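Local coordinates for protein ribokinase, putative (Burkholderia thailandensis, PDB 3B1N) that probably phosphorylates nucleosides, as a kinase of the pfkB (ribokinase) family that binds ADP together with the nucleoside analogue mizoribine, at residues B[89-94]-B[131-136]; B[135-140]-B[262-267]; B[147-152]-B[172-177]; B[152-157]-B[183-188]; B[177-182]-B[197-202]. All blocks are in the same frame, centred on the assembly; numbering follows the deposited sequence.

The five contacts lie in the alpha/beta core of a pfkB-family kinase, contact 1 at its surface and contact 3 nearest the nucleoside, with mizoribine about 6 Å from the Met149 side chain. Contacts 1 and 2 share Asp135 and Ile136, the approach to strand 138-141; their centres lie 16 Å apart. Contacts 3 and 4 both use helix 146-158, contact 3 against Phe174 just ahead of helix 176-185 and contact 4 against Leu185 near its end, with centres 11 Å apart. Contact 5 packs helix 176-185 on helix 193-203. Lys202 NZ of contact 5 reaches Phe174 O of contact 3 at 2.8 Å, and Glu154 OE2 of contact 4 pairs with Arg181 NE of contact 5 at 3.0 Å.

Contact 1. Residues B[89-94]-B[131-136]; sequences REYVRV and GEAKDI
Tyr91, at the corner of a type I turn running from Arg89 to Val92, touches Ala133 and Lys134 of the loop 131-136 and makes nearly all of the contact. The turn is closed by Val92 N to Arg89 O, and Arg89 itself looks elsewhere, to Asp83. Glu90 lays its CG over the centre of the Tyr91 ring, 3.6 Å above the plane, while its carboxylate pairs with Arg65. Tyr91 then extends to Ala133, whose CB lies 3.5 Å from Tyr91 CZ in an oblique approach. Its hydroxyl accepts a bent hydrogen bond from Lys134 N (3.1 Å, 148°). A water in the plane of the ring lies 2.7 Å from Tyr91 OH and 2.6 Å from Lys134 O, to which it probably donates, so the phenol meets Lys134 N directly and Lys134 O through the water. The segment belongs to strand 88-95, an outermost strand of the main sheet. This surface contact thus joins the edge of the Rossmann-like sheet to the loop leading into its central strand 138-141.

Contact 2. Residues B[135-140]-B[262-267]; sequences DIKLAI and GIEHGF
This is a partly buried strand-to-helix contact in the alpha/beta core of the ribokinase fold, where strand 138-141 and the residue leading into it meet the last turn of helix 251-264, a helix that packs against the main sheet. The helix ends in a Schellman motif: Phe267 N bonds to Gly262 O at 2.9 Å and Gly266 N to Ile263 O at 3.1 Å, with Gly266, at positive phi, as the C-prime residue. Within this last turn Ile263 and Glu264 meet Leu138, and Glu264 also meets Lys137.

The apolar half belongs to Leu138. With its CG anti to the backbone N (chi1 179°), the side chain reaches across to the helix and meets Ile263 at about a right angle, CD2 lying 3.9 Å from Ile263 CG2. The same methyl sits 4.0 Å from Glu264 N, against the backbone of the turn. Leu260, one turn earlier on the helix, and Leu319 of the C-terminal tail also touch Leu138.

Toward the rim the contact becomes polar. Lys137 extends its chain past the Glu264 carboxylate, and its CE comes closer to OE2 than the ammonium does. The salt bridge is long, Lys137 NZ to Glu264 OE2 3.9 Å, and NZ also makes a weak hydrogen bond to Leu319 O. A water offers a second link: Lys137 NZ donates to it at 2.9 Å, and it donates in turn to Glu264 O at 3.1 Å.

Contact 3. Residues B[147-152]-B[172-177]; sequences QGMVQH and PLFDGA
Met149 and Val150, on one turn of helix 146-158, both pack against the ring of Phe174 in the segment leading into helix 176-185. The contact between these segments is apolar, with no hydrogen bond crossing it. It lies just behind the nucleoside pocket, the side chain of Met149 being about 6 Å from the bound mizoribine.

The sulfur-aromatic part comes from Met149. Its SD lies 5.3 Å from the centroid of the Phe174 ring and 81° off the ring normal, an edge-on Met-aromatic contact. The thioether chain is extended through chi2 and bends at its end (chi3 67°), which turns the methyl to the ring: CE is at the edge near the ring plane, 3.7 Å from Phe174 CE2.

Plain van der Waals packing is added by Val150. One of its methyls, CG2, approaches the ring obliquely, 4.2 Å from Phe174 CE1, and the two side chains slide past each other in opposite directions. Phe146, at the start of the same helix, meets the Phe174 ring edge-to-face.

Beyond the ring, Asp175 takes the N-cap position of helix 176-185 and its OD2 bonds to Thr178 OG1. The polar bonds thus lie on the backbone and cap beside the ring, whereas the aromatic itself is held by weak, shape-dependent apolar contacts.

Contact 4. Residues B[152-157]-B[183-188]; sequences HTEELA and IELATY. With NA (sodium ion), chain H.
A methyl group set on a carboxylate is the striking feature here: Leu185 CD1 lies over a face of the Glu154 carboxylate, 3.5 Å from Glu154 CD and almost equally far from both oxygens. The glutamate starts away from helix 176-185 but folds at chi2 (-74°), which brings its end back to the leucine. Its charged partner is Arg181, one turn earlier on the leucine's helix, so the carboxylate covers an apolar branch while paired with that arginine.

The other branch of Leu185 turns to Ala157, whose CB is 3.8 Å from Leu185 CD2. Thr153 presents its carbonyl oxygen to Leu185 CD1 at 3.9 Å. Leu185 is therefore packed among Thr153, Glu154 and Ala157 of helix 146-158.

Directly after this leucine the helix ends. Carbonyls of its last turn, Ile183 O and Glu184 O at 2.4 Å each, and Ala186 O just past it at 2.3 Å, bind a sodium ion. A water and the carbonyl oxygen of Arg213 complete the set of five ligands. Helix 176-185 is the crossover helix of a beta-alpha-beta unit joining the parallel, neighbouring strands 163-165 and 188-192 of the Rossmann-like core, with a cation bound at its C-terminal end.

Contact 5. Residues B[177-182]-B[197-202]; sequences ATLRRS and KLVCDK
The guanidinium of Arg180 is the flat group that meets the opposite helix, and Lys202 O lies oblique to it, 4.0 Å from NH2 and without a hydrogen bond. That nitrogen instead bonds to the carbonyl oxygen of Thr203, one residue farther on, so Arg180 reaches the C-terminal end of helix 193-203. A bend at chi3 (-65°) turns the end of the arginine toward that helix.

Leu179 carries the apolar contact. Its CD2 fits against the aliphatic stem of Lys202, 3.8 Å from CG, the two side chains crossing at about a right angle. The same methyl is 4.2 Å from Val199 CG1, three residues back on the helix. The lysine's ammonium has its partners outside the pair, at Phe174 and Leu171, which probably helps to keep the stem alongside Leu179.

Within helix 176-185, Ser182 OG donates to Thr178 O at 2.9 Å, from the face of the carbonyl plane opposite to Ser182 N.

The axes of the two segments approach to 10.1 Å and cross at -113°, a steep crossing. Leu179 rests on Phe165 of strand 163-165; Val199 also touches Ile210 of helix 207-211, and on the outer side of helix 193-203 Leu198 packs on Leu26 of the second subunit.

Contact 1. Residues B[89-94]-B[131-136]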
# COMPACT_ATOMS: atom_id res chain seq x y z
N ARG B 89 -4.95 2.81 31.14
CA ARG B 89 -3.59 2.99 30.61
C ARG B 89 -2.55 2.26 31.43
O ARG B 89 -1.34 2.48 31.24
CB ARG B 89 -3.24 4.47 30.44
CG ARG B 89 -4.16 5.16 29.39
CD ARG B 89 -3.84 6.65 29.11
NE ARG B 89 -3.98 7.54 30.25
CZ ARG B 89 -2.97 8.00 30.99
NH1 ARG B 89 -1.70 7.65 30.76
NH2 ARG B 89 -3.24 8.82 32.00
N GLU B 90 -3.02 1.35 32.31
CA GLU B 90 -2.17 0.65 33.30
C GLU B 90 -0.92 0.04 32.61
O GLU B 90 0.23 0.25 33.08
CB GLU B 90 -3.00 -0.45 33.99
CG GLU B 90 -2.20 -1.28 34.98
CD GLU B 90 -3.07 -2.26 35.77
OE1 GLU B 90 -2.53 -2.91 36.69
OE2 GLU B 90 -4.28 -2.43 35.46
N TYR B 91 -1.14 -0.65 31.49
CA TYR B 91 -0.05 -1.41 30.81
C TYR B 91 0.36 -0.79 29.48
O TYR B 91 0.99 -1.48 28.65
CB TYR B 91 -0.48 -2.88 30.61
CG TYR B 91 -0.88 -3.57 31.89
CD1 TYR B 91 0.08 -3.79 32.88
CD2 TYR B 91 -2.19 -3.98 32.11
CE1 TYR B 91 -0.27 -4.41 34.09
CE2 TYR B 91 -2.56 -4.62 33.32
CZ TYR B 91 -1.58 -4.81 34.30
OH TYR B 91 -1.93 -5.46 35.48
N VAL B 92 -0.00 0.48 29.28
CA VAL B 92 0.42 1.25 28.08
C VAL B 92 1.69 2.03 28.48
O VAL B 92 1.61 3.00 29.26
CB VAL B 92 -0.70 2.18 27.56
CG1 VAL B 92 -0.20 3.03 26.36
CG2 VAL B 92 -1.89 1.35 27.14
N ARG B 93 2.84 1.64 27.95
CA ARG B 93 4.10 2.30 28.31
C ARG B 93 4.47 3.29 27.22
O ARG B 93 4.41 2.96 26.05
CB ARG B 93 5.22 1.28 28.55
CG ARG B 93 6.57 1.95 28.77
CD ARG B 93 7.37 1.40 29.91
NE ARG B 93 8.77 1.83 29.82
CZ ARG B 93 9.78 1.08 30.25
NH1 ARG B 93 11.05 1.50 30.14
NH2 ARG B 93 9.48 -0.10 30.80
N VAL B 94 4.82 4.49 27.63
CA VAL B 94 5.19 5.56 26.70
C VAL B 94 6.70 5.77 26.69
O VAL B 94 7.29 6.09 27.73
CB VAL B 94 4.49 6.85 27.07
CG1 VAL B 94 4.90 7.98 26.11
CG2 VAL B 94 2.97 6.65 26.99
N GLY B 131 3.15 -11.68 32.06
CA GLY B 131 3.04 -12.61 33.21
C GLY B 131 3.02 -11.81 34.51
O GLY B 131 2.72 -12.35 35.59
N GLU B 132 3.31 -10.53 34.41
CA GLU B 132 3.25 -9.68 35.61
C GLU B 132 1.95 -8.89 35.80
O GLU B 132 1.77 -8.18 36.80
CB GLU B 132 4.46 -8.74 35.64
CG GLU B 132 5.78 -9.46 35.78
CD GLU B 132 7.01 -8.56 35.46
OE1 GLU B 132 6.88 -7.32 35.38
OE2 GLU B 132 8.09 -9.15 35.24
N ALA B 133 1.03 -8.98 34.83
CA ALA B 133 -0.22 -8.24 34.94
C ALA B 133 -1.09 -8.96 35.93
O ALA B 133 -1.18 -10.17 35.85
CB ALA B 133 -0.93 -8.18 33.57
N LYS B 134 -1.73 -8.21 36.82
CA LYS B 134 -2.50 -8.79 37.93
C LYS B 134 -3.97 -9.05 37.62
O LYS B 134 -4.65 -8.24 36.96
CB LYS B 134 -2.36 -7.95 39.22
CG LYS B 134 -0.97 -8.16 39.89
CD LYS B 134 -1.10 -8.17 41.43
CE LYS B 134 0.27 -8.34 42.14
NZ LYS B 134 0.91 -9.68 41.97
N ASP B 135 -4.44 -10.20 38.11
CA ASP B 135 -5.88 -10.54 38.07
C ASP B 135 -6.42 -10.40 36.65
O ASP B 135 -7.44 -9.73 36.37
CB ASP B 135 -6.66 -9.73 39.11
CG ASP B 135 -6.31 -10.14 40.54
OD1 ASP B 135 -6.42 -11.35 40.85
OD2 ASP B 135 -5.88 -9.27 41.34
N ILE B 136 -5.69 -11.04 35.76
CA ILE B 136 -6.12 -11.17 34.39
C ILE B 136 -6.79 -12.52 34.32
O ILE B 136 -6.22 -13.54 34.73
CB ILE B 136 -4.88 -11.11 33.45
CG1 ILE B 136 -4.26 -9.69 33.47
CG2 ILE B 136 -5.22 -11.54 32.02
CD1 ILE B 136 -5.21 -8.47 33.23
O HOH W 1 -4.48 -5.69 36.38

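Contact 2. Residues B[135-140]-B[262-267]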
# COMPACT_ATOMS: atom_id res chain seq x y z
N ASP B 135 -4.44 -10.20 38.11
CA ASP B 135 -5.88 -10.54 38.07
C ASP B 135 -6.42 -10.40 36.65
O ASP B 135 -7.44 -9.73 36.37
CB ASP B 135 -6.66 -9.73 39.11
CG ASP B 135 -6.31 -10.14 40.54
OD1 ASP B 135 -6.42 -11.35 40.85
OD2 ASP B 135 -5.88 -9.27 41.34
N ILE B 136 -5.69 -11.04 35.76
CA ILE B 136 -6.12 -11.17 34.39
C ILE B 136 -6.79 -12.52 34.32
O ILE B 136 -6.22 -13.54 34.73
CB ILE B 136 -4.88 -11.11 33.45
CG1 ILE B 136 -4.26 -9.69 33.47
CG2 ILE B 136 -5.22 -11.54 32.02
CD1 ILE B 136 -5.21 -8.47 33.23
N LYS B 137 -7.99 -12.55 33.78
CA LYS B 137 -8.62 -13.85 33.58
C LYS B 137 -8.54 -14.44 32.17
O LYS B 137 -8.79 -15.64 31.97
CB LYS B 137 -10.06 -13.82 34.04
CG LYS B 137 -10.93 -12.77 33.52
CD LYS B 137 -12.16 -12.81 34.46
CE LYS B 137 -13.03 -11.62 34.43
NZ LYS B 137 -14.25 -11.99 35.20
N LEU B 138 -8.10 -13.59 31.23
CA LEU B 138 -8.14 -13.99 29.83
C LEU B 138 -7.24 -12.99 29.11
O LEU B 138 -7.12 -11.84 29.53
CB LEU B 138 -9.57 -13.91 29.27
CG LEU B 138 -9.83 -14.27 27.80
CD1 LEU B 138 -9.38 -15.66 27.37
CD2 LEU B 138 -11.32 -14.01 27.40
N ALA B 139 -6.60 -13.45 28.03
CA ALA B 139 -5.73 -12.54 27.26
C ALA B 139 -5.78 -12.86 25.79
O ALA B 139 -6.24 -13.92 25.38
CB ALA B 139 -4.28 -12.64 27.76
N ILE B 140 -5.21 -11.95 24.98
CA ILE B 140 -4.91 -12.25 23.59
C ILE B 140 -3.51 -11.70 23.32
O ILE B 140 -3.16 -10.64 23.85
CB ILE B 140 -5.94 -11.55 22.63
CG1 ILE B 140 -5.62 -11.98 21.15
CG2 ILE B 140 -6.08 -10.05 22.86
CD1 ILE B 140 -6.87 -11.73 20.23
N GLY B 262 -17.38 -13.00 24.63
CA GLY B 262 -18.17 -14.25 24.73
C GLY B 262 -17.43 -15.27 25.61
O GLY B 262 -18.06 -15.91 26.48
N ILE B 263 -16.12 -15.45 25.43
CA ILE B 263 -15.36 -16.47 26.19
C ILE B 263 -15.45 -16.08 27.70
O ILE B 263 -15.77 -16.92 28.56
CB ILE B 263 -13.91 -16.53 25.72
CG1 ILE B 263 -13.89 -17.12 24.31
CG2 ILE B 263 -13.03 -17.41 26.66
CD1 ILE B 263 -12.48 -16.90 23.60
N GLU B 264 -15.16 -14.82 28.02
CA GLU B 264 -15.18 -14.33 29.40
C GLU B 264 -16.51 -14.63 30.08
O GLU B 264 -16.53 -15.01 31.25
CB GLU B 264 -14.94 -12.79 29.40
CG GLU B 264 -15.26 -12.13 30.72
CD GLU B 264 -15.05 -10.62 30.74
OE1 GLU B 264 -14.94 -9.97 29.65
OE2 GLU B 264 -15.06 -10.10 31.88
N HIS B 265 -17.61 -14.43 29.37
CA HIS B 265 -18.97 -14.51 29.93
C HIS B 265 -19.60 -15.87 29.73
O HIS B 265 -20.79 -16.05 30.01
CB HIS B 265 -19.86 -13.41 29.34
CG HIS B 265 -19.53 -12.06 29.85
ND1 HIS B 265 -20.15 -11.51 30.96
CD2 HIS B 265 -18.60 -11.16 29.45
CE1 HIS B 265 -19.63 -10.32 31.21
NE2 HIS B 265 -18.69 -10.08 30.31
N GLY B 266 -18.81 -16.86 29.31
CA GLY B 266 -19.30 -18.25 29.16
C GLY B 266 -20.36 -18.45 28.08
O GLY B 266 -21.23 -19.32 28.15
N PHE B 267 -20.28 -17.64 27.02
CA PHE B 267 -21.11 -17.93 25.85
C PHE B 267 -20.67 -19.26 25.27
O PHE B 267 -19.48 -19.60 25.32
CB PHE B 267 -20.81 -16.86 24.76
CG PHE B 267 -21.45 -15.51 25.00
CD1 PHE B 267 -21.70 -15.01 26.25
CD2 PHE B 267 -21.75 -14.68 23.89
CE1 PHE B 267 -22.29 -13.71 26.42
CE2 PHE B 267 -22.30 -13.41 24.06
CZ PHE B 267 -22.57 -12.94 25.30
O HOH W 2 -16.30 -13.62 34.00

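Contact 3. Residues B[147-152]-B[172-177]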
# COMPACT_ATOMS: atom_id res chain seq x y z
N GLN B 147 9.79 -9.95 19.47
CA GLN B 147 10.23 -10.41 20.78
C GLN B 147 9.07 -10.33 21.80
O GLN B 147 8.89 -11.23 22.63
CB GLN B 147 11.49 -9.64 21.24
CG GLN B 147 12.03 -10.03 22.59
CD GLN B 147 13.29 -9.27 22.99
OE1 GLN B 147 13.83 -8.48 22.21
NE2 GLN B 147 13.74 -9.48 24.22
N GLY B 148 8.29 -9.24 21.74
CA GLY B 148 7.12 -9.10 22.58
C GLY B 148 6.13 -10.22 22.36
O GLY B 148 5.64 -10.77 23.34
N MET B 149 5.83 -10.56 21.10
CA MET B 149 4.82 -11.58 20.83
C MET B 149 5.24 -12.90 21.47
O MET B 149 4.46 -13.56 22.12
CB MET B 149 4.65 -11.79 19.33
CG MET B 149 4.09 -10.58 18.63
SD MET B 149 3.78 -10.92 16.89
CE MET B 149 2.49 -12.08 16.85
N VAL B 150 6.49 -13.28 21.25
CA VAL B 150 6.97 -14.55 21.75
C VAL B 150 7.03 -14.58 23.29
O VAL B 150 6.54 -15.52 23.92
CB VAL B 150 8.40 -14.85 21.16
CG1 VAL B 150 8.98 -16.10 21.82
CG2 VAL B 150 8.32 -15.05 19.65
N GLN B 151 7.55 -13.50 23.88
CA GLN B 151 7.63 -13.32 25.31
C GLN B 151 6.26 -13.39 25.97
O GLN B 151 6.07 -14.01 26.99
CB GLN B 151 8.23 -11.94 25.60
CG GLN B 151 8.61 -11.69 27.02
CD GLN B 151 9.09 -10.27 27.19
OE1 GLN B 151 10.28 -9.98 27.02
NE2 GLN B 151 8.15 -9.36 27.42
N HIS B 152 5.29 -12.69 25.38
CA HIS B 152 3.95 -12.68 25.99
C HIS B 152 3.35 -14.08 26.01
O HIS B 152 2.68 -14.47 26.98
CB HIS B 152 3.00 -11.73 25.24
CG HIS B 152 3.39 -10.29 25.32
ND1 HIS B 152 4.12 -9.74 26.36
CD2 HIS B 152 3.09 -9.26 24.49
CE1 HIS B 152 4.30 -8.45 26.13
NE2 HIS B 152 3.68 -8.14 25.00
N PRO B 172 5.41 -13.09 9.26
CA PRO B 172 6.73 -13.16 8.60
C PRO B 172 7.92 -13.22 9.56
O PRO B 172 9.00 -13.70 9.19
CB PRO B 172 6.75 -11.86 7.76
CG PRO B 172 5.30 -11.65 7.42
CD PRO B 172 4.63 -11.94 8.74
N LEU B 173 7.72 -12.75 10.79
CA LEU B 173 8.78 -12.70 11.79
C LEU B 173 9.04 -14.07 12.45
O LEU B 173 10.09 -14.28 13.10
CB LEU B 173 8.44 -11.65 12.84
CG LEU B 173 7.94 -10.26 12.40
CD1 LEU B 173 7.44 -9.40 13.57
CD2 LEU B 173 9.00 -9.52 11.62
N PHE B 174 8.08 -14.98 12.31
CA PHE B 174 8.16 -16.31 12.92
C PHE B 174 8.91 -17.29 12.00
O PHE B 174 8.86 -17.15 10.78
CB PHE B 174 6.76 -16.87 13.20
CG PHE B 174 6.11 -16.28 14.43
CD1 PHE B 174 6.11 -16.95 15.64
CD2 PHE B 174 5.52 -15.02 14.37
CE1 PHE B 174 5.55 -16.38 16.79
CE2 PHE B 174 4.96 -14.47 15.47
CZ PHE B 174 4.95 -15.16 16.69
N ASP B 175 9.62 -18.24 12.59
CA ASP B 175 9.97 -19.46 11.84
C ASP B 175 9.10 -20.60 12.30
O ASP B 175 8.26 -20.42 13.19
CB ASP B 175 11.45 -19.83 11.96
CG ASP B 175 11.91 -20.02 13.40
OD1 ASP B 175 13.15 -20.06 13.61
OD2 ASP B 175 11.06 -20.12 14.33
N GLY B 176 9.28 -21.76 11.68
CA GLY B 176 8.49 -22.93 12.03
C GLY B 176 8.56 -23.33 13.49
O GLY B 176 7.53 -23.64 14.09
N ALA B 177 9.76 -23.28 14.07
CA ALA B 177 9.95 -23.76 15.43
C ALA B 177 9.25 -22.86 16.47
O ALA B 177 8.54 -23.37 17.35
CB ALA B 177 11.45 -23.92 15.74

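Contact 4. Residues B[152-157]-B[183-188]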
# COMPACT_ATOMS: atom_id res chain seq x y z
N HIS B 152 5.29 -12.69 25.38
CA HIS B 152 3.95 -12.68 25.99
C HIS B 152 3.35 -14.08 26.01
O HIS B 152 2.68 -14.47 26.98
CB HIS B 152 3.00 -11.73 25.24
CG HIS B 152 3.39 -10.29 25.32
ND1 HIS B 152 4.12 -9.74 26.36
CD2 HIS B 152 3.09 -9.26 24.49
CE1 HIS B 152 4.30 -8.45 26.13
NE2 HIS B 152 3.68 -8.14 25.00
N THR B 153 3.56 -14.83 24.92
CA THR B 153 3.03 -16.19 24.87
C THR B 153 3.65 -17.08 25.92
O THR B 153 2.92 -17.84 26.57
CB THR B 153 3.10 -16.83 23.49
OG1 THR B 153 4.45 -17.05 23.10
CG2 THR B 153 2.46 -15.91 22.49
N GLU B 154 4.98 -16.99 26.06
CA GLU B 154 5.66 -17.77 27.09
C GLU B 154 5.16 -17.42 28.49
O GLU B 154 4.86 -18.32 29.29
CB GLU B 154 7.20 -17.59 26.98
CG GLU B 154 7.80 -18.19 25.70
CD GLU B 154 7.87 -19.73 25.74
OE1 GLU B 154 7.70 -20.34 26.83
OE2 GLU B 154 8.10 -20.33 24.67
N GLU B 155 5.04 -16.14 28.78
CA GLU B 155 4.68 -15.68 30.10
C GLU B 155 3.24 -15.97 30.45
O GLU B 155 2.92 -16.37 31.55
CB GLU B 155 4.97 -14.22 30.24
CG GLU B 155 6.49 -13.97 30.28
CD GLU B 155 6.85 -12.56 30.52
OE1 GLU B 155 5.90 -11.76 30.74
OE2 GLU B 155 8.07 -12.24 30.49
N LEU B 156 2.33 -15.78 29.49
CA LEU B 156 0.95 -16.08 29.81
C LEU B 156 0.75 -17.57 30.07
O LEU B 156 -0.03 -17.96 30.96
CB LEU B 156 0.00 -15.55 28.70
CG LEU B 156 -0.12 -14.04 28.66
CD1 LEU B 156 -0.66 -13.66 27.28
CD2 LEU B 156 -1.05 -13.50 29.77
N ALA B 157 1.44 -18.42 29.30
CA ALA B 157 1.30 -19.89 29.42
C ALA B 157 1.85 -20.30 30.77
O ALA B 157 1.30 -21.18 31.41
CB ALA B 157 2.04 -20.59 28.30
N ILE B 183 1.84 -22.06 19.30
CA ILE B 183 0.58 -22.77 19.17
C ILE B 183 0.43 -23.84 20.26
O ILE B 183 -0.67 -23.97 20.83
CB ILE B 183 0.45 -23.39 17.78
CG1 ILE B 183 0.31 -22.28 16.72
CG2 ILE B 183 -0.73 -24.35 17.70
CD1 ILE B 183 0.60 -22.74 15.28
N GLU B 184 1.51 -24.57 20.55
CA GLU B 184 1.49 -25.50 21.70
C GLU B 184 1.05 -24.79 23.01
O GLU B 184 0.15 -25.24 23.71
CB GLU B 184 2.85 -26.23 21.87
CG GLU B 184 3.08 -27.36 20.83
CD GLU B 184 4.56 -27.65 20.59
OE1 GLU B 184 4.89 -28.47 19.68
OE2 GLU B 184 5.41 -27.05 21.32
N LEU B 185 1.62 -23.63 23.29
CA LEU B 185 1.31 -22.86 24.48
C LEU B 185 -0.10 -22.23 24.47
O LEU B 185 -0.71 -22.06 25.52
CB LEU B 185 2.33 -21.74 24.67
CG LEU B 185 3.80 -22.15 24.88
CD1 LEU B 185 4.65 -20.89 24.91
CD2 LEU B 185 4.02 -23.02 26.15
N ALA B 186 -0.58 -21.84 23.29
CA ALA B 186 -1.82 -21.07 23.20
C ALA B 186 -3.05 -21.88 23.62
O ALA B 186 -3.13 -23.07 23.34
CB ALA B 186 -2.02 -20.57 21.76
N THR B 187 -4.05 -21.21 24.19
CA THR B 187 -5.34 -21.86 24.47
C THR B 187 -6.22 -21.87 23.22
O THR B 187 -6.94 -22.81 22.95
CB THR B 187 -6.11 -21.12 25.57
OG1 THR B 187 -5.22 -20.70 26.62
CG2 THR B 187 -7.27 -21.99 26.07
N TYR B 188 -6.20 -20.76 22.47
CA TYR B 188 -6.98 -20.68 21.24
C TYR B 188 -6.11 -20.02 20.17
O TYR B 188 -5.17 -19.30 20.52
CB TYR B 188 -8.27 -19.83 21.43
CG TYR B 188 -8.93 -19.93 22.80
CD1 TYR B 188 -8.59 -19.06 23.82
CD2 TYR B 188 -9.90 -20.92 23.06
CE1 TYR B 188 -9.21 -19.12 25.05
CE2 TYR B 188 -10.49 -21.01 24.31
CZ TYR B 188 -10.15 -20.10 25.28
OH TYR B 188 -10.75 -20.15 26.54
NA NA H . -1.96 -24.94 22.67
O HOH W 3 -2.90 -26.03 24.68

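Contact 5. Residues B[177-182]-B[197-202]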
# COMPACT_ATOMS: atom_id res chain seq x y z
N ALA B 177 9.76 -23.28 14.07
CA ALA B 177 9.95 -23.76 15.43
C ALA B 177 9.25 -22.86 16.47
O ALA B 177 8.54 -23.37 17.35
CB ALA B 177 11.45 -23.92 15.74
N THR B 178 9.43 -21.55 16.33
CA THR B 178 8.79 -20.60 17.26
C THR B 178 7.28 -20.57 17.04
O THR B 178 6.51 -20.41 17.99
CB THR B 178 9.36 -19.16 17.15
OG1 THR B 178 9.26 -18.71 15.79
CG2 THR B 178 10.82 -19.12 17.61
N LEU B 179 6.84 -20.75 15.80
CA LEU B 179 5.41 -20.78 15.54
C LEU B 179 4.73 -22.03 16.13
O LEU B 179 3.69 -21.93 16.82
CB LEU B 179 5.13 -20.60 14.04
CG LEU B 179 3.68 -20.45 13.61
CD1 LEU B 179 2.99 -19.26 14.36
CD2 LEU B 179 3.56 -20.26 12.12
N ARG B 180 5.30 -23.21 15.88
CA ARG B 180 4.81 -24.43 16.54
C ARG B 180 4.79 -24.32 18.06
O ARG B 180 3.80 -24.68 18.70
CB ARG B 180 5.66 -25.64 16.13
CG ARG B 180 5.40 -26.16 14.71
CD ARG B 180 6.14 -27.50 14.48
NE ARG B 180 7.60 -27.32 14.53
CZ ARG B 180 8.35 -26.97 13.49
NH1 ARG B 180 9.66 -26.81 13.66
NH2 ARG B 180 7.80 -26.73 12.30
N ARG B 181 5.86 -23.78 18.65
CA ARG B 181 5.90 -23.60 20.11
C ARG B 181 4.77 -22.70 20.61
O ARG B 181 4.09 -23.01 21.59
CB ARG B 181 7.27 -23.10 20.57
CG ARG B 181 7.34 -22.61 22.01
CD ARG B 181 7.16 -23.75 22.99
NE ARG B 181 7.49 -23.28 24.33
CZ ARG B 181 7.41 -24.02 25.42
NH1 ARG B 181 7.01 -25.28 25.36
NH2 ARG B 181 7.71 -23.48 26.59
N SER B 182 4.55 -21.59 19.90
CA SER B 182 3.51 -20.63 20.31
C SER B 182 2.13 -21.25 20.32
O SER B 182 1.33 -20.99 21.23
CB SER B 182 3.58 -19.39 19.41
OG SER B 182 4.82 -18.75 19.59
N LYS B 197 -3.57 -20.44 6.16
CA LYS B 197 -2.75 -21.14 5.16
C LYS B 197 -1.24 -20.97 5.43
O LYS B 197 -0.46 -21.94 5.38
CB LYS B 197 -3.13 -20.73 3.73
CG LYS B 197 -2.27 -21.39 2.64
CD LYS B 197 -2.52 -22.92 2.65
CE LYS B 197 -1.68 -23.62 1.55
NZ LYS B 197 -2.39 -24.87 1.20
N LEU B 198 -0.83 -19.75 5.74
CA LEU B 198 0.56 -19.48 6.04
C LEU B 198 1.00 -20.20 7.31
O LEU B 198 2.15 -20.65 7.39
CB LEU B 198 0.79 -17.96 6.15
CG LEU B 198 1.24 -17.16 4.93
CD1 LEU B 198 0.45 -17.49 3.70
CD2 LEU B 198 1.14 -15.71 5.27
N VAL B 199 0.11 -20.32 8.30
CA VAL B 199 0.48 -21.04 9.53
C VAL B 199 0.73 -22.53 9.25
O VAL B 199 1.73 -23.11 9.74
CB VAL B 199 -0.60 -20.88 10.62
CG1 VAL B 199 -0.30 -21.84 11.82
CG2 VAL B 199 -0.62 -19.40 11.13
N CYS B 200 -0.19 -23.13 8.49
CA CYS B 200 -0.05 -24.55 8.09
C CYS B 200 1.26 -24.72 7.32
O CYS B 200 2.06 -25.62 7.62
CB CYS B 200 -1.20 -24.93 7.20
SG CYS B 200 -2.74 -25.13 8.08
N ASP B 201 1.51 -23.84 6.35
CA ASP B 201 2.76 -23.92 5.56
C ASP B 201 4.02 -23.83 6.43
O ASP B 201 4.96 -24.61 6.24
CB ASP B 201 2.82 -22.83 4.50
CG ASP B 201 1.86 -23.07 3.36
OD1 ASP B 201 1.14 -24.11 3.31
OD2 ASP B 201 1.81 -22.16 2.49
N LYS B 202 4.04 -22.90 7.38
CA LYS B 202 5.25 -22.63 8.15
C LYS B 202 5.48 -23.70 9.24
O LYS B 202 6.62 -24.10 9.51
CB LYS B 202 5.23 -21.20 8.74
CG LYS B 202 6.40 -20.80 9.66
CD LYS B 202 6.56 -19.26 9.78
CE LYS B 202 7.21 -18.65 8.50
NZ LYS B 202 7.14 -17.16 8.56